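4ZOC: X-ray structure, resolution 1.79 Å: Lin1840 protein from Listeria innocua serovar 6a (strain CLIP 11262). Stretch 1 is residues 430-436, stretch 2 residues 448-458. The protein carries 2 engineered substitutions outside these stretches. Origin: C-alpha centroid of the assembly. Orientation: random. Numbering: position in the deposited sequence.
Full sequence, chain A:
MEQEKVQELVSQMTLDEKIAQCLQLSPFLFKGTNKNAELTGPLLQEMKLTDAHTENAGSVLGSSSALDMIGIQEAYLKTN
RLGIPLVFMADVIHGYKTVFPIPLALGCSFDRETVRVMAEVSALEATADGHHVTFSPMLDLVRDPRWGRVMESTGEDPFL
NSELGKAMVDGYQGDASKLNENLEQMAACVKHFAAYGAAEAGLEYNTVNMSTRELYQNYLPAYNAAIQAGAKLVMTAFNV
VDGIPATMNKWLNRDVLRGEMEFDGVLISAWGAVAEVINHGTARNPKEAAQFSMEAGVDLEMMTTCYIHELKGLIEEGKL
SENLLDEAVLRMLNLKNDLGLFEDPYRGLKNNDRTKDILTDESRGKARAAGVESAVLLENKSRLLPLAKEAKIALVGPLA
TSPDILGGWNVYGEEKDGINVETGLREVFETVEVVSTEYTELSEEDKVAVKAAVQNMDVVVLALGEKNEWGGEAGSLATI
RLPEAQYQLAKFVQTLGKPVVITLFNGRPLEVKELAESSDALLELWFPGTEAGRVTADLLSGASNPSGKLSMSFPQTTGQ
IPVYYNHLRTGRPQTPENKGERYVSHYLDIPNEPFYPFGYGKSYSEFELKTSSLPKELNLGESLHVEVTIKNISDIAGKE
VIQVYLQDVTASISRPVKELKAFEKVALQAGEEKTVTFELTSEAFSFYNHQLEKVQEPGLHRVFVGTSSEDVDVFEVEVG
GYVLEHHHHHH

Stretch 1, residues 430-436: ETVEVVS
Stretch 2 448-458: VAVKAAVQNMD

A single hydrogen bond joins the two stretches; the apolar side-chain contacts centre on Val435. Asn456 ND2 donates to Glu433 OE1 at 2.7 Å, with an N-H...acceptor angle of 170°, so the bond is short and nearly straight. Asn456 has chi1 m (-67°) and chi2 -21°. Glu433 has chi1 t (-155°), chi2 t (155°) and chi3 117°. Glu433 OE1 also lies 3.3 Å from Ala453 CA, and Glu433 OE2 3.7 Å from Met457 CE.

Val432 to Val435 are in a strand, with phi from -114° to -135° and psi from 109° to 136°. Residues 448-456 are helical, with phi near -63° and psi near -43°; the helix begins earlier in the chain. Backbone hydrogen bonds run from Ala452 N to Val448 O (3.1 Å) through to Met457 N to Ala453 O (3.1 Å). The two axes are nearly antiparallel, at 167°, and approach to 8.5 Å. The register sets Glu433 CA 6.1 Å from Ala453 CA, and Val435 CA 6.2 Å from Val450 CA.

CA-to-CB directions alternate: Thr431, Glu433 and Val435 point toward the helical stretch; Val432 and Val434 point away. Val435, chi1 t (-176°), makes the apolar contacts. Val435 CG1 lies 3.8 Å from Ala449 CB and 3.8 Å from Val450 CG2. Val435 CG2 lies 3.6 Å from Ala453 CB. Separately, Val435 CG2 lies 3.5 Å from the backbone carbonyl oxygen Ala449 O. The small side chains of Ala449 and Ala453, one helical turn apart, both point toward the strand.

Met457 is the first residue to leave helical geometry (phi -94°, psi -177°). Its chi angles are m (-64°), m (-66°) and 96°. Met457 SD lies 3.7 Å from Thr431 CG2; Thr431 has chi1 m (-51°). The contact buries 382 Å², both sides summed.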

ATOM      1  N   GLU A 430     -24.364  40.152  12.926  1.00 22.55           N
ATOM      2  CA  GLU A 430     -25.682  40.530  13.500  1.00 24.07           C
ATOM      3  C   GLU A 430     -26.831  39.692  12.955  1.00 20.49           C
ATOM      4  O   GLU A 430     -27.754  39.368  13.692  1.00 20.56           O
ATOM      5  CB  GLU A 430     -25.991  42.031  13.343  1.00 32.80           C
ATOM      6  CG  GLU A 430     -25.388  42.675  12.105  1.00 38.12           C
ATOM      7  CD  GLU A 430     -25.810  44.137  11.860  1.00 41.20           C
ATOM      8  OE1 GLU A 430     -25.119  44.787  11.036  1.00 37.55           O
ATOM      9  OE2 GLU A 430     -26.797  44.619  12.481  1.00 41.61           O
ATOM     10  N   THR A 431     -26.721  39.286  11.680  1.00 16.57           N
ATOM     11  CA  THR A 431     -27.770  38.562  11.022  1.00 13.89           C
ATOM     12  C   THR A 431     -27.335  37.156  10.573  1.00 15.43           C
ATOM     13  O   THR A 431     -26.541  36.992   9.631  1.00 15.00           O
ATOM     14  CB  THR A 431     -28.240  39.348   9.803  1.00 16.48           C
ATOM     15  OG1 THR A 431     -28.506  40.683  10.236  1.00 18.71           O
ATOM     16  CG2 THR A 431     -29.510  38.671   9.216  1.00 15.87           C
ATOM     17  N   VAL A 432     -27.829  36.161  11.317  1.00 15.20           N
ATOM     18  CA  VAL A 432     -27.595  34.760  11.022  1.00 12.52           C
ATOM     19  C   VAL A 432     -28.914  34.024  11.156  1.00 12.97           C
ATOM     20  O   VAL A 432     -29.649  34.157  12.142  1.00 13.38           O
ATOM     21  CB  VAL A 432     -26.522  34.105  11.926  1.00 12.04           C
ATOM     22  CG1 VAL A 432     -26.190  32.710  11.457  1.00 11.99           C
ATOM     23  CG2 VAL A 432     -25.259  34.930  12.027  1.00 13.11           C
ATOM     24  N   GLU A 433     -29.275  33.292  10.098  1.00 13.18           N
ATOM     25  CA  GLU A 433     -30.384  32.370  10.148  1.00 11.91           C
ATOM     26  C   GLU A 433     -29.818  30.969   9.979  1.00 14.78           C
ATOM     27  O   GLU A 433     -29.117  30.720   9.032  1.00 13.16           O
ATOM     28  CB  GLU A 433     -31.266  32.671   8.981  1.00 14.01           C
ATOM     29  CG  GLU A 433     -32.687  32.274   9.123  1.00 23.02           C
ATOM     30  CD  GLU A 433     -33.573  33.151   8.208  1.00 24.01           C
ATOM     31  OE1 GLU A 433     -34.176  32.607   7.334  1.00 29.01           O
ATOM     32  OE2 GLU A 433     -33.695  34.379   8.385  1.00 38.02           O
ATOM     33  N   VAL A 434     -30.239  30.062  10.838  1.00 12.78           N
ATOM     34  CA  VAL A 434     -29.593  28.787  10.990  1.00 11.69           C
ATOM     35  C   VAL A 434     -30.539  27.693  10.641  1.00 11.72           C
ATOM     36  O   VAL A 434     -31.662  27.702  11.073  1.00 13.04           O
ATOM     37  CB  VAL A 434     -29.159  28.614  12.456  1.00 12.87           C
ATOM     38  CG1 VAL A 434     -28.616  27.200  12.637  1.00 16.27           C
ATOM     39  CG2 VAL A 434     -28.114  29.654  12.767  1.00 16.12           C
ATOM     40  N   VAL A 435     -30.076  26.699   9.884  1.00 11.16           N
ATOM     41  CA  VAL A 435     -30.817  25.484   9.661  1.00 11.40           C
ATOM     42  C   VAL A 435     -29.846  24.306   9.852  1.00 11.63           C
ATOM     43  O   VAL A 435     -28.987  24.061   8.998  1.00 11.95           O
ATOM     44  CB  VAL A 435     -31.383  25.373   8.234  1.00 12.86           C
ATOM     45  CG1 VAL A 435     -32.245  24.141   8.021  1.00 12.16           C
ATOM     46  CG2 VAL A 435     -32.245  26.616   7.857  1.00 15.32           C
ATOM     47  N   SER A 436     -30.028  23.571  10.951  1.00 11.29           N
ATOM     48  CA  SER A 436     -29.245  22.398  11.272  1.00 10.81           C
ATOM     49  C   SER A 436     -29.784  21.231  10.497  1.00 11.34           C
ATOM     50  O   SER A 436     -31.001  21.138  10.269  1.00 14.12           O
ATOM     51  CB  SER A 436     -29.357  22.079  12.780  1.00 12.42           C
ATOM     52  OG  SER A 436     -28.650  20.931  13.107  1.00 15.25           O
ATOM     53  N   VAL A 448     -36.629  22.295   2.180  1.00 12.16           N
ATOM     54  CA  VAL A 448     -37.548  23.406   2.275  1.00 13.38           C
ATOM     55  C   VAL A 448     -37.009  24.439   3.244  1.00 12.97           C
ATOM     56  O   VAL A 448     -36.970  25.620   2.921  1.00 14.65           O
ATOM     57  CB  VAL A 448     -38.971  22.920   2.651  1.00 14.50           C
ATOM     58  CG1 VAL A 448     -39.837  24.083   3.110  1.00 17.95           C
ATOM     59  CG2 VAL A 448     -39.596  22.215   1.449  1.00 16.14           C
ATOM     60  N   ALA A 449     -36.507  23.996   4.393  1.00 11.26           N
ATOM     61  CA  ALA A 449     -36.035  24.918   5.404  1.00 11.55           C
ATOM     62  C   ALA A 449     -34.736  25.612   4.980  1.00 12.43           C
ATOM     63  O   ALA A 449     -34.550  26.798   5.247  1.00  9.67           O
ATOM     64  CB  ALA A 449     -35.847  24.185   6.711  1.00 13.51           C
ATOM     65  N   VAL A 450     -33.828  24.878   4.334  1.00 12.07           N
ATOM     66  CA  VAL A 450     -32.615  25.485   3.777  1.00 12.32           C
ATOM     67  C   VAL A 450     -32.948  26.501   2.702  1.00 12.80           C
ATOM     68  O   VAL A 450     -32.372  27.561   2.641  1.00 11.64           O
ATOM     69  CB  VAL A 450     -31.668  24.385   3.247  1.00 12.39           C
ATOM     70  CG1 VAL A 450     -30.522  24.950   2.432  1.00 13.46           C
ATOM     71  CG2 VAL A 450     -31.086  23.593   4.403  1.00 12.97           C
ATOM     72  N   LYS A 451     -33.896  26.180   1.837  1.00 13.57           N
ATOM     73  CA  LYS A 451     -34.215  27.098   0.734  1.00 14.53           C
ATOM     74  C   LYS A 451     -34.779  28.425   1.294  1.00 15.34           C
ATOM     75  O   LYS A 451     -34.377  29.580   0.908  1.00 15.38           O
ATOM     76  CB  LYS A 451     -35.149  26.408  -0.227  1.00 16.88           C
ATOM     77  CG  LYS A 451     -35.646  27.304  -1.332  1.00 22.38           C
ATOM     78  CD  LYS A 451     -36.638  26.512  -2.188  1.00 27.23           C
ATOM     79  CE  LYS A 451     -37.106  27.308  -3.387  1.00 33.14           C
ATOM     80  NZ  LYS A 451     -37.276  26.391  -4.543  1.00 35.95           N
ATOM     81  N   ALA A 452     -35.635  28.286   2.265  1.00 11.34           N
ATOM     82  CA  ALA A 452     -36.197  29.505   2.904  1.00 13.85           C
ATOM     83  C   ALA A 452     -35.130  30.377   3.572  1.00 13.39           C
ATOM     84  O   ALA A 452     -35.182  31.656   3.431  1.00 13.16           O
ATOM     85  CB  ALA A 452     -37.258  29.102   3.904  1.00 14.42           C
ATOM     86  N   ALA A 453     -34.195  29.770   4.302  1.00 12.20           N
ATOM     87  CA  ALA A 453     -33.132  30.551   4.974  1.00 12.47           C
ATOM     88  C   ALA A 453     -32.199  31.261   4.005  1.00 11.86           C
ATOM     89  O   ALA A 453     -31.818  32.428   4.193  1.00 13.31           O
ATOM     90  CB  ALA A 453     -32.317  29.692   5.955  1.00 13.90           C
ATOM     91  N   VAL A 454     -31.851  30.552   2.943  1.00 11.91           N
ATOM     92  CA  VAL A 454     -30.956  31.088   1.882  1.00 13.01           C
ATOM     93  C   VAL A 454     -31.645  32.233   1.128  1.00 13.03           C
ATOM     94  O   VAL A 454     -31.042  33.265   0.905  1.00 14.94           O
ATOM     95  CB  VAL A 454     -30.460  29.977   0.944  1.00 12.33           C
ATOM     96  CG1 VAL A 454     -29.629  30.529  -0.201  1.00 12.45           C
ATOM     97  CG2 VAL A 454     -29.667  28.922   1.693  1.00 14.51           C
ATOM     98  N   GLN A 455     -32.908  32.062   0.797  1.00 16.65           N
ATOM     99  CA  GLN A 455     -33.714  33.171   0.177  1.00 17.83           C
ATOM    100  C   GLN A 455     -33.663  34.454   0.946  1.00 17.65           C
ATOM    101  O   GLN A 455     -33.465  35.513   0.361  1.00 16.74           O
ATOM    102  CB  GLN A 455     -35.181  32.757  -0.012  1.00 23.76           C
ATOM    103  CG  GLN A 455     -35.454  32.182  -1.384  1.00 37.46           C
ATOM    104  CD  GLN A 455     -36.794  31.430  -1.523  1.00 39.92           C
ATOM    105  OE1 GLN A 455     -37.018  30.704  -2.503  1.00 53.52           O
ATOM    106  NE2 GLN A 455     -37.674  31.595  -0.548  1.00 49.04           N
ATOM    107  N   ASN A 456     -33.850  34.346   2.258  1.00 15.36           N
ATOM    108  CA  ASN A 456     -33.772  35.438   3.213  1.00 18.76           C
ATOM    109  C   ASN A 456     -32.440  36.118   3.346  1.00 17.14           C
ATOM    110  O   ASN A 456     -32.352  37.360   3.433  1.00 17.33           O
ATOM    111  CB  ASN A 456     -34.205  34.944   4.620  1.00 20.57           C
ATOM    112  CG  ASN A 456     -35.691  34.557   4.694  1.00 25.02           C
ATOM    113  OD1 ASN A 456     -36.504  34.986   3.875  1.00 28.92           O
ATOM    114  ND2 ASN A 456     -36.059  33.781   5.723  1.00 22.69           N
ATOM    115  N   MET A 457     -31.375  35.336   3.352  1.00 13.92           N
ATOM    116  CA  MET A 457     -30.013  35.850   3.530  1.00 13.38           C
ATOM    117  C   MET A 457     -29.249  36.150   2.247  1.00 14.27           C
ATOM    118  O   MET A 457     -29.802  36.074   1.161  1.00 19.41           O
ATOM    119  CB  MET A 457     -29.291  34.728   4.281  1.00 13.95           C
ATOM    120  CG  MET A 457     -29.911  34.536   5.660  1.00 14.42           C
ATOM    121  SD  MET A 457     -29.772  35.830   6.893  1.00 16.51           S
ATOM    122  CE  MET A 457     -31.335  36.708   6.685  1.00 17.11           C
ATOM    123  N   ASP A 458     -27.980  36.557   2.372  1.00 14.06           N
ATOM    124  CA  ASP A 458     -27.185  36.939   1.210  1.00 15.64           C
ATOM    125  C   ASP A 458     -26.051  35.963   0.836  1.00 16.50           C
ATOM    126  O   ASP A 458     -25.661  35.915  -0.324  1.00 17.86           O
ATOM    127  CB  ASP A 458     -26.572  38.308   1.426  1.00 19.78           C
ATOM    128  CG  ASP A 458     -27.640  39.423   1.448  1.00 18.43           C
ATOM    129  OD1 ASP A 458     -28.729  39.251   0.851  1.00 20.88           O
ATOM    130  OD2 ASP A 458     -27.419  40.394   2.148  1.00 17.68           O
TER